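PDB 6Z3U: protein kinase domain-containing protein from Chaetomium thermophilum, which probably acts as the cyclin-dependent serine/threonine kinase of the CAK complex, transferring phosphate from ATP to protein substrates that include the RNA polymerase II CTD. Local coordinates for residues B[143-155]-B[203-216]. Numbering follows the deposited sequence.
Sequences KYLRELRGHPNII and MLTRAVWWCHENFI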
loop_
_atom_site.group_PDB
_atom_site.type_symbol
_atom_site.label_atom_id
_atom_site.label_comp_id
_atom_site.label_asym_id
_atom_site.label_seq_id
_atom_site.Cartn_x
_atom_site.Cartn_y
_atom_site.Cartn_z
ATOM N N LYS B 143 -1.218 -3.697 4.180
ATOM C CA LYS B 143 -0.659 -3.330 2.886
ATOM C C LYS B 143 0.776 -2.831 3.011
ATOM O O LYS B 143 1.677 -3.339 2.337
ATOM C CB LYS B 143 -1.539 -2.260 2.234
ATOM C CG LYS B 143 -1.011 -1.710 0.914
ATOM C CD LYS B 143 -1.877 -0.556 0.411
ATOM C CE LYS B 143 -1.359 0.003 -0.907
ATOM N NZ LYS B 143 -2.110 1.218 -1.335
ATOM N N TYR B 144 1.009 -1.842 3.874
ATOM C CA TYR B 144 2.276 -1.123 3.848
ATOM C C TYR B 144 3.376 -1.837 4.621
ATOM O O TYR B 144 4.552 -1.720 4.256
ATOM C CB TYR B 144 2.072 0.293 4.385
ATOM C CG TYR B 144 1.172 1.126 3.500
ATOM C CD1 TYR B 144 1.423 1.242 2.138
ATOM C CD2 TYR B 144 0.064 1.779 4.018
ATOM C CE1 TYR B 144 0.603 1.993 1.319
ATOM C CE2 TYR B 144 -0.764 2.535 3.206
ATOM C CZ TYR B 144 -0.488 2.638 1.857
ATOM O OH TYR B 144 -1.307 3.387 1.044
ATOM N N LEU B 145 3.034 -2.578 5.675
ATOM C CA LEU B 145 4.055 -3.354 6.373
ATOM C C LEU B 145 4.662 -4.405 5.450
ATOM O O LEU B 145 5.861 -4.694 5.525
ATOM C CB LEU B 145 3.465 -4.003 7.624
ATOM C CG LEU B 145 3.157 -3.055 8.787
ATOM C CD1 LEU B 145 2.496 -3.812 9.927
ATOM C CD2 LEU B 145 4.417 -2.362 9.276
ATOM N N ARG B 146 3.846 -4.990 4.571
ATOM C CA ARG B 146 4.380 -5.917 3.580
ATOM C C ARG B 146 5.197 -5.177 2.528
ATOM O O ARG B 146 6.224 -5.682 2.058
ATOM C CB ARG B 146 3.236 -6.691 2.923
ATOM C CG ARG B 146 3.658 -7.571 1.756
ATOM C CD ARG B 146 4.674 -8.614 2.185
ATOM N NE ARG B 146 5.163 -9.404 1.060
ATOM C CZ ARG B 146 6.124 -9.011 0.231
ATOM N NH1 ARG B 146 6.702 -7.826 0.388
ATOM N NH2 ARG B 146 6.504 -9.801 -0.762
ATOM N N GLU B 147 4.761 -3.971 2.158
ATOM C CA GLU B 147 5.459 -3.209 1.128
ATOM C C GLU B 147 6.846 -2.788 1.597
ATOM O O GLU B 147 7.815 -2.857 0.832
ATOM C CB GLU B 147 4.626 -1.982 0.750
ATOM C CG GLU B 147 4.406 -1.789 -0.742
ATOM C CD GLU B 147 3.348 -0.737 -1.036
ATOM O OE1 GLU B 147 3.655 0.243 -1.750
ATOM O OE2 GLU B 147 2.212 -0.877 -0.536
ATOM N N LEU B 148 6.962 -2.360 2.851
ATOM C CA LEU B 148 8.207 -1.852 3.408
ATOM C C LEU B 148 9.087 -2.943 3.999
ATOM O O LEU B 148 10.198 -2.645 4.451
ATOM C CB LEU B 148 7.904 -0.803 4.479
ATOM C CG LEU B 148 7.332 0.508 3.945
ATOM C CD1 LEU B 148 6.818 1.357 5.090
ATOM C CD2 LEU B 148 8.392 1.260 3.151
ATOM N N ARG B 149 8.622 -4.187 4.009
ATOM C CA ARG B 149 9.375 -5.273 4.617
ATOM C C ARG B 149 10.789 -5.336 4.058
ATOM O O ARG B 149 11.013 -5.157 2.859
ATOM C CB ARG B 149 8.636 -6.590 4.366
ATOM C CG ARG B 149 9.268 -7.529 3.345
ATOM C CD ARG B 149 8.394 -8.762 3.233
ATOM N NE ARG B 149 8.943 -9.920 3.924
ATOM C CZ ARG B 149 8.354 -11.109 3.951
ATOM N NH1 ARG B 149 7.175 -11.278 3.364
ATOM N NH2 ARG B 149 8.923 -12.118 4.596
ATOM N N GLY B 150 11.749 -5.579 4.949
ATOM C CA GLY B 150 13.146 -5.720 4.589
ATOM C C GLY B 150 14.064 -4.688 5.207
ATOM O O GLY B 150 15.288 -4.889 5.207
ATOM N N HIS B 151 13.527 -3.590 5.737
ATOM C CA HIS B 151 14.446 -2.587 6.264
ATOM C C HIS B 151 14.647 -2.790 7.763
ATOM O O HIS B 151 13.700 -3.142 8.473
ATOM C CB HIS B 151 13.915 -1.182 6.005
ATOM C CG HIS B 151 14.933 -0.106 6.228
ATOM N ND1 HIS B 151 15.056 0.570 7.423
ATOM C CD2 HIS B 151 15.879 0.406 5.408
ATOM C CE1 HIS B 151 16.033 1.454 7.327
ATOM N NE2 HIS B 151 16.549 1.376 6.114
ATOM N N PRO B 152 15.862 -2.573 8.281
ATOM C CA PRO B 152 16.123 -2.900 9.693
ATOM C C PRO B 152 15.422 -1.986 10.685
ATOM O O PRO B 152 15.307 -2.356 11.859
ATOM C CB PRO B 152 17.650 -2.768 9.815
ATOM C CG PRO B 152 18.166 -2.721 8.409
ATOM C CD PRO B 152 17.081 -2.107 7.597
ATOM N N ASN B 153 14.974 -0.803 10.265
ATOM C CA ASN B 153 14.322 0.149 11.158
ATOM C C ASN B 153 12.819 0.241 10.916
ATOM O O ASN B 153 12.189 1.224 11.320
ATOM C CB ASN B 153 14.972 1.523 11.011
ATOM C CG ASN B 153 16.448 1.500 11.341
ATOM O OD1 ASN B 153 17.294 1.715 10.473
ATOM N ND2 ASN B 153 16.767 1.234 12.601
ATOM N N ILE B 154 12.231 -0.759 10.264
ATOM C CA ILE B 154 10.786 -0.872 10.110
ATOM C C ILE B 154 10.370 -2.218 10.687
ATOM O O ILE B 154 10.976 -3.247 10.365
ATOM C CB ILE B 154 10.347 -0.755 8.639
ATOM C CG1 ILE B 154 10.837 0.559 8.023
ATOM C CG2 ILE B 154 8.828 -0.846 8.538
ATOM C CD1 ILE B 154 10.076 1.782 8.483
ATOM N N ILE B 155 9.338 -2.210 11.532
ATOM C CA ILE B 155 8.897 -3.446 12.168
ATOM C C ILE B 155 8.569 -4.470 11.096
ATOM O O ILE B 155 7.819 -4.195 10.148
ATOM C CB ILE B 155 7.697 -3.177 13.087
ATOM C CG1 ILE B 155 7.364 -4.430 13.898
ATOM C CG2 ILE B 155 6.484 -2.739 12.278
ATOM C CD1 ILE B 155 6.291 -4.212 14.933
ATOM N N MET B 203 18.435 6.048 13.269
ATOM C CA MET B 203 17.494 4.973 12.975
ATOM C C MET B 203 16.176 5.528 12.449
ATOM O O MET B 203 15.678 5.090 11.405
ATOM C CB MET B 203 17.269 4.140 14.237
ATOM C CG MET B 203 18.513 3.402 14.690
ATOM S SD MET B 203 18.377 2.762 16.363
ATOM C CE MET B 203 19.958 1.941 16.542
ATOM N N LEU B 204 15.596 6.494 13.164
ATOM C CA LEU B 204 14.336 7.094 12.731
ATOM C C LEU B 204 14.461 7.691 11.334
ATOM O O LEU B 204 13.590 7.488 10.480
ATOM C CB LEU B 204 13.895 8.157 13.736
ATOM C CG LEU B 204 12.715 9.039 13.327
ATOM C CD1 LEU B 204 11.526 8.188 12.944
ATOM C CD2 LEU B 204 12.346 9.998 14.448
ATOM N N THR B 205 15.541 8.432 11.079
ATOM C CA THR B 205 15.693 9.077 9.779
ATOM C C THR B 205 15.785 8.043 8.663
ATOM O O THR B 205 15.210 8.232 7.584
ATOM C CB THR B 205 16.926 9.980 9.781
ATOM O OG1 THR B 205 16.821 10.932 10.846
ATOM C CG2 THR B 205 17.054 10.729 8.464
ATOM N N ARG B 206 16.482 6.931 8.907
ATOM C CA ARG B 206 16.533 5.878 7.899
ATOM C C ARG B 206 15.155 5.268 7.675
ATOM O O ARG B 206 14.785 4.955 6.537
ATOM C CB ARG B 206 17.533 4.796 8.304
ATOM C CG ARG B 206 18.992 5.216 8.219
ATOM C CD ARG B 206 19.913 4.015 8.407
ATOM N NE ARG B 206 21.325 4.369 8.299
ATOM C CZ ARG B 206 22.115 4.666 9.328
ATOM N NH1 ARG B 206 21.642 4.651 10.570
ATOM N NH2 ARG B 206 23.386 4.978 9.111
ATOM N N ALA B 207 14.367 5.116 8.742
ATOM C CA ALA B 207 13.029 4.554 8.594
ATOM C C ALA B 207 12.155 5.451 7.729
ATOM O O ALA B 207 11.526 4.988 6.771
ATOM C CB ALA B 207 12.394 4.344 9.968
ATOM N N VAL B 208 12.112 6.748 8.043
ATOM C CA VAL B 208 11.294 7.657 7.246
ATOM C C VAL B 208 11.865 7.798 5.843
ATOM O O VAL B 208 11.113 7.940 4.871
ATOM C CB VAL B 208 11.168 9.022 7.945
ATOM C CG1 VAL B 208 10.349 9.979 7.103
ATOM C CG2 VAL B 208 10.532 8.851 9.304
ATOM N N TRP B 209 13.192 7.759 5.701
ATOM C CA TRP B 209 13.773 7.764 4.364
ATOM C C TRP B 209 13.299 6.557 3.567
ATOM O O TRP B 209 12.934 6.681 2.393
ATOM C CB TRP B 209 15.298 7.780 4.446
ATOM C CG TRP B 209 15.964 7.501 3.128
ATOM C CD1 TRP B 209 16.217 8.395 2.129
ATOM C CD2 TRP B 209 16.455 6.236 2.667
ATOM N NE1 TRP B 209 16.838 7.767 1.077
ATOM C CE2 TRP B 209 16.995 6.440 1.382
ATOM C CE3 TRP B 209 16.490 4.951 3.217
ATOM C CZ2 TRP B 209 17.562 5.409 0.640
ATOM C CZ3 TRP B 209 17.055 3.929 2.479
ATOM C CH2 TRP B 209 17.583 4.163 1.204
ATOM N N TRP B 210 13.280 5.379 4.197
ATOM C CA TRP B 210 12.852 4.174 3.496
ATOM C C TRP B 210 11.370 4.235 3.142
ATOM O O TRP B 210 10.963 3.775 2.067
ATOM C CB TRP B 210 13.154 2.945 4.348
ATOM C CG TRP B 210 12.795 1.662 3.691
ATOM C CD1 TRP B 210 11.896 0.741 4.135
ATOM C CD2 TRP B 210 13.311 1.157 2.455
ATOM N NE1 TRP B 210 11.827 -0.314 3.260
ATOM C CE2 TRP B 210 12.687 -0.084 2.219
ATOM C CE3 TRP B 210 14.244 1.631 1.528
ATOM C CZ2 TRP B 210 12.965 -0.856 1.095
ATOM C CZ3 TRP B 210 14.519 0.863 0.412
ATOM C CH2 TRP B 210 13.881 -0.368 0.207
ATOM N N CYS B 211 10.550 4.796 4.031
ATOM C CA CYS B 211 9.138 4.977 3.715
ATOM C C CYS B 211 8.973 5.828 2.464
ATOM O O CYS B 211 8.272 5.444 1.522
ATOM C CB CYS B 211 8.415 5.626 4.894
ATOM S SG CYS B 211 8.196 4.554 6.323
ATOM N N HIS B 212 9.627 6.989 2.436
ATOM C CA HIS B 212 9.488 7.879 1.291
ATOM C C HIS B 212 10.165 7.308 0.054
ATOM O O HIS B 212 9.698 7.539 -1.067
ATOM C CB HIS B 212 10.056 9.253 1.638
ATOM C CG HIS B 212 9.335 9.934 2.759
ATOM N ND1 HIS B 212 9.706 11.169 3.244
ATOM C CD2 HIS B 212 8.264 9.549 3.491
ATOM C CE1 HIS B 212 8.894 11.516 4.226
ATOM N NE2 HIS B 212 8.010 10.550 4.396
ATOM N N GLU B 213 11.258 6.561 0.233
ATOM C CA GLU B 213 11.887 5.892 -0.901
ATOM C C GLU B 213 10.907 4.958 -1.599
ATOM O O GLU B 213 11.032 4.715 -2.806
ATOM C CB GLU B 213 13.121 5.119 -0.434
ATOM C CG GLU B 213 14.243 5.023 -1.468
ATOM C CD GLU B 213 14.843 6.377 -1.821
ATOM O OE1 GLU B 213 15.421 6.502 -2.922
ATOM O OE2 GLU B 213 14.747 7.312 -0.998
ATOM N N ASN B 214 9.934 4.424 -0.858
ATOM C CA ASN B 214 8.899 3.556 -1.401
ATOM C C ASN B 214 7.559 4.270 -1.539
ATOM O O ASN B 214 6.514 3.614 -1.613
ATOM C CB ASN B 214 8.744 2.315 -0.524
ATOM C CG ASN B 214 9.967 1.427 -0.558
ATOM O OD1 ASN B 214 10.041 0.481 -1.344
ATOM N ND2 ASN B 214 10.946 1.742 0.279
ATOM N N PHE B 215 7.571 5.603 -1.555
ATOM C CA PHE B 215 6.380 6.404 -1.830
ATOM C C PHE B 215 5.257 6.081 -0.847
ATOM O O PHE B 215 4.112 5.830 -1.229
ATOM C CB PHE B 215 5.918 6.209 -3.275
ATOM C CG PHE B 215 7.038 6.226 -4.272
ATOM C CD1 PHE B 215 7.752 7.389 -4.509
ATOM C CD2 PHE B 215 7.370 5.084 -4.980
ATOM C CE1 PHE B 215 8.781 7.410 -5.425
ATOM C CE2 PHE B 215 8.395 5.099 -5.899
ATOM C CZ PHE B 215 9.103 6.262 -6.121
ATOM N N ILE B 216 5.596 6.103 0.439
ATOM C CA ILE B 216 4.650 5.839 1.514
ATOM C C ILE B 216 4.818 6.921 2.568
ATOM O O ILE B 216 5.941 7.210 2.994
ATOM C CB ILE B 216 4.866 4.447 2.134
ATOM C CG1 ILE B 216 4.585 3.357 1.102
ATOM C CG2 ILE B 216 3.976 4.270 3.350
ATOM C CD1 ILE B 216 5.206 2.026 1.447
#
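Leu-148 and Cys-211, with CA atoms 6.9 Å apart, mark where the end of helix 136-148 passes helix 194-213, and the loop beyond comes nearest at Asn-153 and Ala-207, whose CA atoms are 5.3 Å apart. How a kinase couples its regulatory αC helix to the C-lobe is well illustrated here, for the αC-β4 loop lies along αE. The indole of Trp-210 is central: its NE1 donates to the carbonyl O of Leu-148 over 3.1 Å, with the acceptor close to the ring plane and the N-H...O angle at 155°. Over one indole face lies His-151, its imidazole offset-stacked on the five-membered ring with the planes 17° apart. CB of His-151, directed at the helix by the backbone, sits over that ring, and with CG anti to the backbone N (chi1 -167°) the imidazole follows along the same face; Trp-210 CB makes a return CH-pi contact with one imidazole face. Asn-153 N also donates to His-151 ND1, helping to fix the ring's rotation. Reduced to an alanine, His-151 would keep the CB contact, but the indole would probably lose its stacked partner and the backbone N-H of Asn-153 its acceptor. Against the opposite face sits the Asn-214 amide, whose ND2 donates to Trp-210 O at 2.7 Å. Nearby, Leu-148 and Ile-216 meet tip to tip, CG to CD1 at 3.6 Å, and Leu-148 CD1 rests on Cys-211 SG. At the loop's far end Ala-207 CB approaches Asn-153 O, while Asn-153 ND2 turns to Glu-233 and Val-234. Trp-209 and His-151 pack against Met-9 of the RING-type domain-containing chain. A single directional bond set among stacked rings and aliphatic contacts thus implies a largely apolar junction, in which the indole N-H satisfies the carbonyl of Leu-148.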